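Local coordinates for protein malonyl CoA-ACP transacylase (Xanthomonas oryzae pv. oryzae, PDB 3K89) that probably transfers the malonyl group from malonyl-CoA to holo acyl carrier protein, the step that supplies malonyl units to bacterial fatty acid synthesis, at residues A[55-58]-A[59-62]; A[117-120]-A[121-125]; A[206-209]-A[210-213]. All coordinates share one frame; numbering follows the deposited sequence.

Contact 1 (A[55-58]-A[59-62])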
loop_
_atom_site.group_PDB
_atom_site.type_symbol
_atom_site.label_atom_id
_atom_site.label_comp_id
_atom_site.label_asym_id
_atom_site.label_seq_id
_atom_site.Cartn_x
_atom_site.Cartn_y
_atom_site.Cartn_z
ATOM N N GLU A 55 4.254 -6.894 18.715
ATOM C CA GLU A 55 4.473 -7.003 17.262
ATOM C C GLU A 55 3.438 -7.892 16.578
ATOM O O GLU A 55 3.044 -7.632 15.431
ATOM C CB GLU A 55 5.888 -7.469 16.937
ATOM C CG GLU A 55 6.264 -7.171 15.486
ATOM C CD GLU A 55 7.718 -7.421 15.165
ATOM O OE1 GLU A 55 8.409 -8.105 15.961
ATOM O OE2 GLU A 55 8.162 -6.940 14.095
ATOM N N GLU A 56 2.970 -8.924 17.277
ATOM C CA GLU A 56 1.929 -9.790 16.718
ATOM C C GLU A 56 0.651 -9.027 16.321
ATOM O O GLU A 56 0.074 -9.310 15.270
ATOM C CB GLU A 56 1.602 -10.964 17.655
ATOM C CG GLU A 56 1.064 -12.196 16.935
ATOM C CD GLU A 56 1.000 -13.422 17.839
ATOM O OE1 GLU A 56 0.284 -13.367 18.866
ATOM O OE2 GLU A 56 1.661 -14.442 17.519
ATOM N N MET A 57 0.221 -8.067 17.145
ATOM C CA MET A 57 -0.933 -7.244 16.813
ATOM C C MET A 57 -0.592 -6.229 15.729
ATOM O O MET A 57 -1.386 -6.034 14.806
ATOM C CB MET A 57 -1.478 -6.495 18.026
ATOM C CG MET A 57 -2.322 -7.338 18.947
ATOM S SD MET A 57 -2.889 -6.305 20.326
ATOM C CE MET A 57 -4.290 -5.465 19.626
ATOM N N LEU A 58 0.569 -5.592 15.846
ATOM C CA LEU A 58 1.041 -4.626 14.838
ATOM C C LEU A 58 1.049 -5.243 13.435
ATOM O O LEU A 58 0.776 -4.549 12.444
ATOM C CB LEU A 58 2.441 -4.100 15.175
ATOM C CG LEU A 58 3.098 -3.141 14.163
ATOM C CD1 LEU A 58 2.277 -1.840 13.981
ATOM C CD2 LEU A 58 4.542 -2.823 14.528
ATOM N N ASN A 59 1.370 -6.537 13.356
ATOM C CA ASN A 59 1.399 -7.253 12.071
ATOM C C ASN A 59 0.051 -7.803 11.576
ATOM O O ASN A 59 -0.058 -8.267 10.426
ATOM C CB ASN A 59 2.419 -8.396 12.147
ATOM C CG ASN A 59 3.850 -7.900 12.170
ATOM O OD1 ASN A 59 4.134 -6.770 11.779
ATOM N ND2 ASN A 59 4.770 -8.752 12.631
ATOM N N ARG A 60 -0.967 -7.758 12.429
ATOM C CA ARG A 60 -2.321 -8.171 12.049
ATOM C C ARG A 60 -2.942 -7.018 11.266
ATOM O O ARG A 60 -2.994 -5.898 11.767
ATOM C CB ARG A 60 -3.159 -8.440 13.297
ATOM C CG ARG A 60 -4.375 -9.314 13.078
ATOM C CD ARG A 60 -4.295 -10.615 13.904
ATOM N NE ARG A 60 -4.545 -10.322 15.316
ATOM C CZ ARG A 60 -3.727 -10.602 16.333
ATOM N NH1 ARG A 60 -2.585 -11.256 16.148
ATOM N NH2 ARG A 60 -4.078 -10.250 17.557
ATOM N N THR A 61 -3.415 -7.310 10.061
ATOM C CA THR A 61 -3.776 -6.267 9.094
ATOM C C THR A 61 -4.803 -5.213 9.560
ATOM O O THR A 61 -4.706 -4.049 9.162
ATOM C CB THR A 61 -4.132 -6.887 7.718
ATOM O OG1 THR A 61 -3.954 -5.907 6.685
ATOM C CG2 THR A 61 -5.559 -7.436 7.684
ATOM N N GLU A 62 -5.758 -5.583 10.415
ATOM C CA GLU A 62 -6.710 -4.577 10.922
ATOM C C GLU A 62 -6.000 -3.486 11.737
ATOM O O GLU A 62 -6.524 -2.370 11.848
ATOM C CB GLU A 62 -7.841 -5.205 11.760
ATOM C CG GLU A 62 -7.443 -5.704 13.138
ATOM C CD GLU A 62 -8.667 -5.931 14.018
ATOM O OE1 GLU A 62 -9.011 -7.113 14.241
ATOM O OE2 GLU A 62 -9.321 -4.955 14.442
HETATM O O HOH W 1 6.481 -5.504 12.072
HETATM O O HOH W 2 7.596 -8.902 12.283
HETATM O O HOH W 3 -2.159 -10.942 19.237
#
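The junction between the one-turn helix 55-58 and the long helix 61-81 is made where N59 and R60 fold back on E55, E56 and M57. N59 N gives its hydrogen to E55 O (2.9 Å), an i to i+4 bond, and R60 N bonds to M57 O (3.0 Å), three residues back. The N59 amide crosses the E55 side chain, ND2 3.6 Å from E55 CG, with the amide and carboxylate planes 45° apart. The two polar ends do not bond directly; two waters bridge them. One donates to both E55 OE2 and N59 OD1, the latter at 2.7 Å, and the other accepts from N59 ND2 at 2.9 Å and donates weakly to E55 OE2. N59 OD1 thus has a protein partner, Q16 NE2, as well as the water. R60 leaves with CG anti to its backbone N (chi1 -159°) and bends at its next two torsions, which brings the guanidinium back over the turn. M57 CA lies against one face, while NH2 touches M57 CG at 3.7 Å. At the edge of the group a water accepts from NH2 at 2.6 Å and donates weakly to E56 OE1; that carboxylate stays beyond salt-bridge distance. With R60 as N-cap residue and L58 O bonded to T64 OG1, the segment is a compact helix-to-helix connection on the surface of the acyltransferase fold.

Contact 2 (A[117-120]-A[121-125])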
loop_
_atom_site.group_PDB
_atom_site.type_symbol
_atom_site.label_atom_id
_atom_site.label_comp_id
_atom_site.label_asym_id
_atom_site.label_seq_id
_atom_site.Cartn_x
_atom_site.Cartn_y
_atom_site.Cartn_z
ATOM N N ARG A 117 -9.129 0.471 9.398
ATOM C CA ARG A 117 -9.354 -0.520 10.461
ATOM C C ARG A 117 -10.497 -1.461 10.033
ATOM O O ARG A 117 -10.355 -2.694 10.129
ATOM C CB ARG A 117 -9.663 0.155 11.808
ATOM C CG ARG A 117 -10.047 -0.848 12.926
ATOM C CD ARG A 117 -8.936 -1.043 13.913
ATOM N NE ARG A 117 -9.183 -2.164 14.836
ATOM C CZ ARG A 117 -9.695 -2.053 16.065
ATOM N NH1 ARG A 117 -10.043 -0.871 16.561
ATOM N NH2 ARG A 117 -9.860 -3.154 16.806
ATOM N N LEU A 118 -11.591 -0.890 9.528
ATOM C CA LEU A 118 -12.713 -1.689 9.011
ATOM C C LEU A 118 -12.273 -2.539 7.828
ATOM O O LEU A 118 -12.589 -3.730 7.765
ATOM C CB LEU A 118 -13.907 -0.822 8.615
ATOM C CG LEU A 118 -14.657 -0.105 9.734
ATOM C CD1 LEU A 118 -15.809 0.680 9.130
ATOM C CD2 LEU A 118 -15.162 -1.092 10.796
ATOM N N ARG A 119 -11.513 -1.941 6.903
ATOM C CA ARG A 119 -11.016 -2.689 5.741
ATOM C C ARG A 119 -10.250 -3.947 6.171
ATOM O O ARG A 119 -10.535 -5.055 5.688
ATOM C CB ARG A 119 -10.127 -1.779 4.859
ATOM C CG ARG A 119 -9.581 -2.433 3.573
ATOM C CD ARG A 119 -8.870 -1.355 2.750
ATOM N NE ARG A 119 -8.245 -1.849 1.511
ATOM C CZ ARG A 119 -7.001 -2.325 1.420
ATOM N NH1 ARG A 119 -6.250 -2.450 2.509
ATOM N NH2 ARG A 119 -6.505 -2.690 0.227
ATOM N N GLY A 120 -9.319 -3.794 7.105
ATOM C CA GLY A 120 -8.571 -4.920 7.651
ATOM C C GLY A 120 -9.471 -5.942 8.319
ATOM O O GLY A 120 -9.286 -7.129 8.118
ATOM N N GLN A 121 -10.454 -5.474 9.086
ATOM C CA GLN A 121 -11.401 -6.401 9.740
ATOM C C GLN A 121 -12.182 -7.239 8.734
ATOM O O GLN A 121 -12.325 -8.463 8.894
ATOM C CB GLN A 121 -12.355 -5.634 10.670
ATOM C CG GLN A 121 -11.672 -5.158 11.943
ATOM C CD GLN A 121 -12.571 -4.283 12.835
ATOM O OE1 GLN A 121 -13.649 -3.847 12.428
ATOM N NE2 GLN A 121 -12.112 -4.025 14.058
ATOM N N PHE A 122 -12.690 -6.591 7.692
ATOM C CA PHE A 122 -13.488 -7.293 6.696
ATOM C C PHE A 122 -12.616 -8.310 5.981
ATOM O O PHE A 122 -13.069 -9.430 5.717
ATOM C CB PHE A 122 -14.100 -6.346 5.659
ATOM C CG PHE A 122 -15.026 -5.291 6.234
ATOM C CD1 PHE A 122 -15.789 -5.548 7.372
ATOM C CD2 PHE A 122 -15.165 -4.059 5.597
ATOM C CE1 PHE A 122 -16.647 -4.560 7.887
ATOM C CE2 PHE A 122 -16.022 -3.076 6.096
ATOM C CZ PHE A 122 -16.764 -3.330 7.235
ATOM N N MET A 123 -11.385 -7.908 5.649
ATOM C CA MET A 123 -10.442 -8.792 4.954
ATOM C C MET A 123 -10.105 -10.014 5.797
ATOM O O MET A 123 -10.083 -11.140 5.287
ATOM C CB MET A 123 -9.162 -8.035 4.598
ATOM C CG MET A 123 -9.379 -6.976 3.523
ATOM S SD MET A 123 -8.001 -5.809 3.407
ATOM C CE MET A 123 -6.856 -6.729 2.387
ATOM N N GLN A 124 -9.852 -9.786 7.082
ATOM C CA GLN A 124 -9.470 -10.864 7.984
ATOM C C GLN A 124 -10.595 -11.874 8.157
ATOM O O GLN A 124 -10.341 -13.083 8.203
ATOM C CB GLN A 124 -9.025 -10.306 9.333
ATOM C CG GLN A 124 -8.346 -11.327 10.236
ATOM C CD GLN A 124 -6.921 -11.626 9.802
ATOM O OE1 GLN A 124 -6.035 -10.766 9.904
ATOM N NE2 GLN A 124 -6.688 -12.847 9.317
ATOM N N ALA A 125 -11.823 -11.370 8.230
ATOM C CA ALA A 125 -13.007 -12.206 8.429
ATOM C C ALA A 125 -13.322 -13.038 7.195
ATOM O O ALA A 125 -13.934 -14.113 7.304
ATOM C CB ALA A 125 -14.197 -11.348 8.801
#
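Residues 117-125 run as regular alpha-helix, with four successive i to i+4 bonds from Q121 N, F122 N, M123 N and Q124 N to the carbonyls of R117, L118, R119 and G120, all 2.9 to 3.0 Å long. Q121 turns its side chain back along the helix, CG anti to its own carbonyl carbon (chi1 -73°), and its amide divides its contacts: OE1 meets L118 CD2 at 3.5 Å, while NE2 sits over one face of the R117 guanidinium, 3.6 Å from NE. Guanidinium and amide planes stand 67° apart. Two donors would gain little from each other; what gathers them is E62 OE2, which takes a salt bridge from R117 NE and a hydrogen bond from Q121 NE2. L118 O faces one side of the F122 ring, 3.2 Å from its plane and offset toward the rim, and the ring's far end reaches L118 CB at 4.0 Å from CE2. Helix 109-126 follows the strand and helix that flank the probable nucleophile elbow of the acyltransferase fold. R119 extends from it to the predicted active site, its chain straight from CG to NE: NH2 hydrogen-bonds to S94 OG, the predicted nucleophile, and to Q252, and NH1 to Q65, consistent with the arginine that binds the malonyl carboxylate in FabD enzymes. M123 packs against it, SD 3.7 Å from R119 CG and over one face of the guanidinium, offset toward the rim. A bend at the last torsion of M123 (chi3 82°) turns its methyl aside, leaving sulfur as the atom that meets the arginine side chain.

Contact 3 (A[206-209]-A[210-213])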
loop_
_atom_site.group_PDB
_atom_site.type_symbol
_atom_site.label_atom_id
_atom_site.label_comp_id
_atom_site.label_asym_id
_atom_site.label_seq_id
_atom_site.Cartn_x
_atom_site.Cartn_y
_atom_site.Cartn_z
ATOM N N LEU A 206 -11.170 -14.072 -3.122
ATOM C CA LEU A 206 -11.651 -14.392 -1.772
ATOM C C LEU A 206 -12.092 -13.125 -1.023
ATOM O O LEU A 206 -12.748 -13.204 0.014
ATOM C CB LEU A 206 -10.609 -15.174 -0.957
ATOM C CG LEU A 206 -10.186 -16.561 -1.495
ATOM C CD1 LEU A 206 -9.204 -17.210 -0.542
ATOM C CD2 LEU A 206 -11.351 -17.477 -1.806
ATOM N N MET A 207 -11.721 -11.959 -1.558
ATOM C CA MET A 207 -12.081 -10.690 -0.941
ATOM C C MET A 207 -13.342 -10.081 -1.549
ATOM O O MET A 207 -13.682 -8.940 -1.225
ATOM C CB MET A 207 -10.944 -9.679 -1.158
ATOM C CG MET A 207 -9.617 -10.016 -0.478
ATOM S SD MET A 207 -9.714 -9.987 1.330
ATOM C CE MET A 207 -9.773 -11.750 1.694
ATOM N N ARG A 208 -14.047 -10.810 -2.418
ATOM C CA ARG A 208 -15.169 -10.186 -3.142
ATOM C C ARG A 208 -16.274 -9.665 -2.216
ATOM O O ARG A 208 -16.763 -8.548 -2.403
ATOM C CB ARG A 208 -15.727 -11.116 -4.232
ATOM C CG ARG A 208 -16.828 -10.507 -5.081
ATOM C CD ARG A 208 -16.305 -9.367 -5.934
ATOM N NE ARG A 208 -17.395 -8.663 -6.607
ATOM C CZ ARG A 208 -18.109 -7.680 -6.065
ATOM N NH1 ARG A 208 -17.862 -7.264 -4.828
ATOM N NH2 ARG A 208 -19.078 -7.107 -6.764
ATOM N N ASP A 209 -16.658 -10.465 -1.225
ATOM C CA ASP A 209 -17.703 -10.064 -0.286
ATOM C C ASP A 209 -17.231 -8.970 0.676
ATOM O O ASP A 209 -17.996 -8.040 0.982
ATOM C CB ASP A 209 -18.246 -11.273 0.471
ATOM C CG ASP A 209 -19.039 -12.208 -0.423
ATOM O OD1 ASP A 209 -19.703 -11.723 -1.367
ATOM O OD2 ASP A 209 -19.001 -13.436 -0.181
ATOM N N ALA A 210 -15.983 -9.072 1.130
ATOM C CA ALA A 210 -15.375 -8.021 1.966
ATOM C C ALA A 210 -15.408 -6.679 1.235
ATOM O O ALA A 210 -15.613 -5.635 1.860
ATOM C CB ALA A 210 -13.961 -8.373 2.355
ATOM N N ALA A 211 -15.221 -6.727 -0.086
ATOM C CA ALA A 211 -15.268 -5.516 -0.929
ATOM C C ALA A 211 -16.632 -4.838 -0.891
ATOM O O ALA A 211 -16.721 -3.605 -0.874
ATOM C CB ALA A 211 -14.866 -5.840 -2.370
ATOM N N ASN A 212 -17.703 -5.631 -0.889
ATOM C CA ASN A 212 -19.044 -5.058 -0.734
ATOM C C ASN A 212 -19.259 -4.415 0.628
ATOM O O ASN A 212 -19.835 -3.324 0.723
ATOM C CB ASN A 212 -20.113 -6.100 -1.061
ATOM C CG ASN A 212 -20.104 -6.473 -2.535
ATOM O OD1 ASN A 212 -19.690 -5.679 -3.388
ATOM N ND2 ASN A 212 -20.533 -7.697 -2.841
ATOM N N GLN A 213 -18.748 -5.054 1.671
ATOM C CA GLN A 213 -18.810 -4.504 3.020
ATOM C C GLN A 213 -18.060 -3.176 3.066
ATOM O O GLN A 213 -18.542 -2.198 3.641
ATOM C CB GLN A 213 -18.207 -5.460 4.035
ATOM C CG GLN A 213 -18.992 -6.743 4.231
ATOM C CD GLN A 213 -18.269 -7.666 5.163
ATOM O OE1 GLN A 213 -17.269 -8.284 4.793
ATOM N NE2 GLN A 213 -18.738 -7.737 6.402
HETATM O O HOH W 4 -14.935 -11.752 0.940
HETATM O O HOH W 5 -21.346 -9.587 -0.494
#
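R208 and N212, one turn apart at the start of helix 208-219, are joined by a side-chain hydrogen bond from NH1 to OD1, 2.8 Å long with an angle of 159° at the hydrogen. R208 starts with CG anti to the backbone N (chi1 -176°), then bends at chi2, and this carries a side chain that sets out away from the following turn forward along the helix to meet it. N212 CG lies anti to its carbonyl carbon, which turns the amide toward the preceding turn. The planes of guanidinium and amide are 71° apart, and the bond uses them unequally. OD1 lies at the edge of the guanidinium, close to its plane, whereas NH1 approaches the carbonyl from above the amide plane and not on a lone pair. The same amide is held at its nitrogen: a water accepts from N212 ND2 at 3.1 Å and donates to D209 OD1 at 2.8 Å, bridging D209 and N212, both exposed. A210, A211 and M207 face the neighbouring helices: A210 packs on L253 of helix 242-254 and F122 of helix 109-126, M207 on M123 and A126 of the latter, and A211 CB rests 3.3 Å from R208 O. The helix is preceded by M207 at the N-cap, whose carbonyl accepts from A211 N (2.9 Å). A210 N, in the first turn, instead gives its hydrogen to a water that also donates to L206 O. The chemistry implies a helix start with two faces: two alanines and a methionine inward, and outward a polar network of arginine, asparagine, aspartate and water, in which the positive R208 may polarise the N212 carbonyl and hold its amide in one orientation.

Contact 1 is a surface junction, while contacts 2 and 3 are both partly buried; contact 2, lying between the others, is the one whose side chains reach the predicted active site. Contact 2 meets contact 1 through polar contacts of E62. It meets contact 3 by packing of side chains on side chains and backbone, F122 with A210 and Q213, and M123 with M207; contacts 1 and 3 themselves do not touch, their nearest atoms about 8 Å apart. Waters bridge polar side chains in contacts 1 and 3, whereas in contact 2 direct bonds to other helices and loops hold the charged groups.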